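Local structure of endonuclease NucS (Pyrococcus abyssi, 2VLD) at residues Lys36-Gly41 and Glu101-Glu106; Ile158-Gly163 and Val172-Arg177. The protein cleaves the 3' and 5' single-stranded ends of branched DNA as a homodimeric endonuclease, binds single-stranded DNA and interacts with PCNA. The protein carries 2 engineered substitutions. All coordinates share one frame; numbering follows the deposited sequence.

Interaction 1 of 2, residues Lys36-Gly41 and Glu101-Glu106; sequences KVHYEG and EVEIIE
Lys-36, Val-37 and His-38 pair antiparallel with Glu-103, Val-102 and Glu-101. Lys-36/Glu-103 and His-38/Glu-101 are hydrogen-bonded pairs; in the second, Glu-101 N reaches His-38 O at 2.8 Å and His-38 N reaches Glu-101 O at 3.0 Å. The non-hydrogen-bonded pair between them, Val-37 with Val-102, turns its buried side chains to the face away from His-38 and Glu-103, where both pack on Ile-64. On the polar face, the His-38 ring crosses the Glu-103 side chain, and NE2 donates to Glu-103 OE1 at 2.8 Å. The acceptor lies in the ring plane, but the donor meets OE1 on its anti side, 34° out of the carboxylate plane. With CG anti to its carbonyl carbon (chi1 -50°), His-38 also lies alongside Glu-101, CD2 3.7 Å from CD; the Glu-101 carboxylate is held chiefly by a salt bridge to Arg-99. An alanine in place of His-38 would probably leave Glu-103 OE1 without its N-H donor and open a gap beside Glu-101. The stem of Lys-36 runs alongside Glu-103, and the contact loosens only toward its tip: NZ stays 4.5 Å from Glu-103 OE1, beyond a salt bridge, and exposed Ile-105 touches Lys-36 with CD1 alone, 3.9 Å from CD, where a classic beta bulge sets Ile-105 and Glu-106 opposite Arg-34. In the N-terminal PH-like domain, the 36-40 end of strand 28-40 lies between strands 98-104 and 44-48, strand 62-65 packs beneath the valines, and His-183 of the second subunit stacks on the His-38 ring.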
# COMPACT_ATOMS: atom_id res chain seq x y z
N LYS A 36 -1.82 -14.18 -10.41
CA LYS A 36 -0.42 -14.44 -10.13
C LYS A 36 0.45 -13.31 -10.65
O LYS A 36 -0.02 -12.45 -11.40
CB LYS A 36 0.05 -15.84 -10.59
CG LYS A 36 -0.60 -16.39 -11.84
CD LYS A 36 -0.65 -17.93 -11.81
CE LYS A 36 0.55 -18.59 -12.50
NZ LYS A 36 0.37 -20.08 -12.58
N VAL A 37 1.70 -13.28 -10.19
CA VAL A 37 2.57 -12.15 -10.43
C VAL A 37 3.83 -12.65 -11.08
O VAL A 37 4.38 -13.67 -10.66
CB VAL A 37 2.93 -11.41 -9.10
CG1 VAL A 37 3.80 -10.19 -9.38
CG2 VAL A 37 1.68 -11.02 -8.34
N HIS A 38 4.26 -11.91 -12.10
CA HIS A 38 5.49 -12.19 -12.81
C HIS A 38 6.29 -10.90 -12.86
O HIS A 38 5.76 -9.85 -13.25
CB HIS A 38 5.20 -12.64 -14.24
CG HIS A 38 4.18 -13.73 -14.33
ND1 HIS A 38 4.51 -15.07 -14.29
CD2 HIS A 38 2.83 -13.68 -14.48
CE1 HIS A 38 3.41 -15.79 -14.41
NE2 HIS A 38 2.38 -14.97 -14.53
N TYR A 39 7.56 -10.98 -12.48
CA TYR A 39 8.44 -9.84 -12.46
C TYR A 39 9.69 -10.13 -13.25
O TYR A 39 10.25 -11.22 -13.17
CB TYR A 39 8.85 -9.50 -11.02
CG TYR A 39 9.86 -8.37 -10.93
CD1 TYR A 39 9.44 -7.05 -11.06
CD2 TYR A 39 11.22 -8.63 -10.74
CE1 TYR A 39 10.34 -6.00 -11.01
CE2 TYR A 39 12.14 -7.58 -10.68
CZ TYR A 39 11.69 -6.26 -10.82
OH TYR A 39 12.57 -5.19 -10.76
N GLU A 40 10.11 -9.14 -14.03
CA GLU A 40 11.39 -9.15 -14.70
C GLU A 40 12.01 -7.78 -14.48
O GLU A 40 11.46 -6.77 -14.92
CB GLU A 40 11.21 -9.39 -16.19
CG GLU A 40 10.74 -10.78 -16.56
CD GLU A 40 10.26 -10.86 -18.00
OE1 GLU A 40 10.69 -10.04 -18.85
OE2 GLU A 40 9.42 -11.75 -18.28
N GLY A 41 13.15 -7.74 -13.79
CA GLY A 41 13.86 -6.49 -13.55
C GLY A 41 15.33 -6.78 -13.59
O GLY A 41 15.88 -7.08 -14.65
N GLU A 101 3.91 -7.90 -14.00
CA GLU A 101 2.64 -8.38 -14.55
C GLU A 101 1.75 -9.04 -13.50
O GLU A 101 2.19 -9.85 -12.69
CB GLU A 101 2.89 -9.35 -15.71
CG GLU A 101 1.73 -10.28 -16.00
CD GLU A 101 1.99 -11.23 -17.15
OE1 GLU A 101 3.17 -11.47 -17.47
OE2 GLU A 101 1.02 -11.74 -17.74
N VAL A 102 0.49 -8.66 -13.52
CA VAL A 102 -0.52 -9.32 -12.73
C VAL A 102 -1.37 -10.09 -13.72
O VAL A 102 -2.17 -9.50 -14.44
CB VAL A 102 -1.40 -8.29 -11.97
CG1 VAL A 102 -2.57 -8.97 -11.29
CG2 VAL A 102 -0.57 -7.54 -10.95
N GLU A 103 -1.18 -11.40 -13.79
CA GLU A 103 -2.08 -12.19 -14.63
C GLU A 103 -3.31 -12.51 -13.81
O GLU A 103 -3.26 -13.26 -12.85
CB GLU A 103 -1.41 -13.43 -15.26
CG GLU A 103 -1.61 -14.75 -14.55
CD GLU A 103 -1.07 -15.92 -15.35
OE1 GLU A 103 0.06 -16.38 -15.06
OE2 GLU A 103 -1.76 -16.38 -16.28
N ILE A 104 -4.41 -11.87 -14.18
CA ILE A 104 -5.65 -12.00 -13.44
C ILE A 104 -6.27 -13.36 -13.69
O ILE A 104 -6.50 -13.75 -14.83
CB ILE A 104 -6.65 -10.90 -13.83
CG1 ILE A 104 -5.99 -9.52 -13.66
CG2 ILE A 104 -7.95 -11.05 -13.03
CD1 ILE A 104 -6.95 -8.36 -13.71
N ILE A 105 -6.52 -14.09 -12.61
CA ILE A 105 -7.17 -15.38 -12.68
C ILE A 105 -8.67 -15.20 -12.48
O ILE A 105 -9.49 -15.80 -13.19
CB ILE A 105 -6.59 -16.32 -11.61
CG1 ILE A 105 -5.24 -16.84 -12.09
CG2 ILE A 105 -7.57 -17.46 -11.27
CD1 ILE A 105 -4.49 -17.64 -11.08
N GLU A 106 -9.01 -14.35 -11.53
CA GLU A 106 -10.35 -14.24 -11.02
C GLU A 106 -10.45 -12.85 -10.39
O GLU A 106 -9.95 -12.63 -9.29
CB GLU A 106 -10.58 -15.35 -10.00
CG GLU A 106 -11.76 -15.18 -9.06
CD GLU A 106 -13.08 -15.62 -9.65
OE1 GLU A 106 -13.09 -16.23 -10.74
OE2 GLU A 106 -14.13 -15.36 -9.01

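Interaction 2 of 2, residues Ile158-Gly163 and Val172-Arg177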
# COMPACT_ATOMS: atom_id res chain seq x y z
N ILE A 158 1.93 12.78 23.26
CA ILE A 158 2.89 13.88 23.26
C ILE A 158 2.18 15.19 23.49
O ILE A 158 1.19 15.49 22.84
CB ILE A 158 3.67 13.90 21.97
CG1 ILE A 158 4.24 12.50 21.71
CG2 ILE A 158 4.75 14.98 22.01
CD1 ILE A 158 5.35 12.45 20.68
N VAL A 159 2.69 15.95 24.45
CA VAL A 159 2.04 17.14 24.96
C VAL A 159 2.77 18.36 24.40
O VAL A 159 3.97 18.44 24.51
CB VAL A 159 2.06 17.13 26.51
CG1 VAL A 159 1.68 18.48 27.10
CG2 VAL A 159 1.15 16.02 27.05
N ASP A 160 2.03 19.30 23.81
CA ASP A 160 2.64 20.47 23.15
C ASP A 160 3.57 21.26 24.07
O ASP A 160 4.76 21.35 23.82
CB ASP A 160 1.56 21.39 22.55
CG ASP A 160 0.80 20.72 21.40
OD1 ASP A 160 1.29 19.69 20.90
OD2 ASP A 160 -0.28 21.22 20.99
N VAL A 161 2.98 21.82 25.13
CA VAL A 161 3.71 22.36 26.27
C VAL A 161 3.18 21.71 27.57
O VAL A 161 1.97 21.49 27.72
CB VAL A 161 3.53 23.88 26.36
CG1 VAL A 161 4.12 24.42 27.66
CG2 VAL A 161 4.18 24.55 25.16
N MSE A 162 4.09 21.38 28.48
CA MSE A 162 3.71 20.91 29.80
C MSE A 162 4.42 21.77 30.82
O MSE A 162 5.59 22.14 30.63
CB MSE A 162 4.06 19.44 30.00
CG MSE A 162 3.57 18.86 31.31
SE MSE A 162 3.81 16.91 31.37
CE MSE A 162 5.13 16.74 32.79
N GLY A 163 3.70 22.10 31.88
CA GLY A 163 4.24 22.91 32.95
C GLY A 163 3.59 22.64 34.28
O GLY A 163 2.93 21.61 34.48
N VAL A 172 -1.21 20.73 31.44
CA VAL A 172 -1.06 20.35 30.04
C VAL A 172 -1.60 21.45 29.13
O VAL A 172 -2.72 21.89 29.32
CB VAL A 172 -1.81 19.04 29.79
CG1 VAL A 172 -1.96 18.77 28.30
CG2 VAL A 172 -1.09 17.93 30.43
N LEU A 173 -0.79 21.91 28.18
CA LEU A 173 -1.27 22.81 27.11
C LEU A 173 -1.32 22.11 25.76
O LEU A 173 -0.35 21.48 25.34
CB LEU A 173 -0.39 24.06 26.97
CG LEU A 173 -0.11 25.03 28.11
CD1 LEU A 173 0.68 26.22 27.56
CD2 LEU A 173 -1.38 25.49 28.79
N GLU A 174 -2.46 22.20 25.10
CA GLU A 174 -2.62 21.79 23.71
C GLU A 174 -2.78 23.05 22.86
O GLU A 174 -3.75 23.79 23.02
CB GLU A 174 -3.85 20.89 23.59
CG GLU A 174 -4.10 20.30 22.20
CD GLU A 174 -3.07 19.26 21.79
OE1 GLU A 174 -2.14 18.96 22.58
OE2 GLU A 174 -3.18 18.73 20.66
N LEU A 175 -1.81 23.29 21.97
CA LEU A 175 -1.83 24.49 21.12
C LEU A 175 -2.32 24.19 19.71
O LEU A 175 -1.73 23.39 18.98
CB LEU A 175 -0.44 25.14 21.02
CG LEU A 175 0.57 25.09 22.16
CD1 LEU A 175 1.87 25.68 21.71
CD2 LEU A 175 0.04 25.81 23.40
N LYS A 176 -3.39 24.86 19.32
CA LYS A 176 -3.83 24.86 17.93
C LYS A 176 -3.74 26.29 17.43
O LYS A 176 -3.80 27.24 18.21
CB LYS A 176 -5.24 24.28 17.80
CG LYS A 176 -5.32 22.78 18.15
CD LYS A 176 -5.19 21.88 16.91
CE LYS A 176 -4.25 20.68 17.15
NZ LYS A 176 -4.70 19.65 18.15
N ARG A 177 -3.54 26.46 16.12
CA ARG A 177 -3.38 27.80 15.54
C ARG A 177 -4.62 28.26 14.78
O ARG A 177 -4.72 29.43 14.38
CB ARG A 177 -2.15 27.87 14.64
CG ARG A 177 -2.20 26.89 13.49
CD ARG A 177 -1.36 27.37 12.32
NE ARG A 177 -1.09 26.26 11.41
CZ ARG A 177 -0.10 25.38 11.56
NH1 ARG A 177 0.74 25.48 12.59
NH2 ARG A 177 0.05 24.41 10.68
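The beta hairpin of strands 157-164 and 170-175 brings together Asp-160 and the Glu-Leu-Lys run 174-176, which fit the signature of PD-(D/E)XK nucleases and probably mark the active site of this C-terminal domain. Asp-160 OD2 accepts the backbone N-H of Leu-175 through its anti lone pair, at 2.8 Å, which fixes the aspartate across the end of the neighbouring strand. The CB of Glu-174 points away from segment 158-163; CG is anti to the backbone N, and a bend at chi2 (69°) brings the carboxylate back toward Asp-160. Its OE1 comes 3.3 Å from Asp-160 OD2, the two carboxylate planes turned only 18° apart. Both atoms are acceptors and do not bond to each other. Lys-44 of the second subunit forms a salt bridge with Asp-160 OD1, while Glu-174 OE2 takes hydrogen bonds from Gln-187 and, at 3.1 Å within a salt bridge, from Lys-176 NZ. In related PD-(D/E)XK nucleases the equivalent acidic pair binds a metal ion, and this pair probably does the same. At the corner formed by Asp-160 and Val-161, the strands pair through Val-161 and Leu-173: Leu-173 N donates to Val-161 O at 2.8 Å, whereas the return bond from Val-161 N to Leu-173 O is weak at 3.4 Å. Their side chains lie side by side, Val-161 CB 3.9 Å from Leu-173 CD1, and Val-159 CG1 meets Val-172 CG1 at 3.8 Å. In the five-stranded mixed sheet, Val-161, Leu-173 and Leu-175 pack on helix 127-136, while Val-172 and Glu-174 face helix 182-199 and strands 146-154 and 203-209 flank the hairpin.

Interaction 1 closes before interaction 2 opens along the chain, and the two share no sheet: 36-41 with 101-106 belongs to the antiparallel sheet of the N-terminal domain, 158-163 with 172-177 to the mixed sheet of the nuclease domain. Their centres lie 50 Å apart and their nearest atoms about 37 Å, on opposite sides of the chain's centre. The homodimer relates them: Glu-40 meets Gly-157, Arg-190 and Tyr-191 of the second subunit, just as Ile-158 meets Gly-41 of that subunit. The N-terminal domain, which holds the ssDNA-binding site, therefore lies against the partner's nuclease domain and places Lys-44 beside Asp-160 and Glu-174 of the partner.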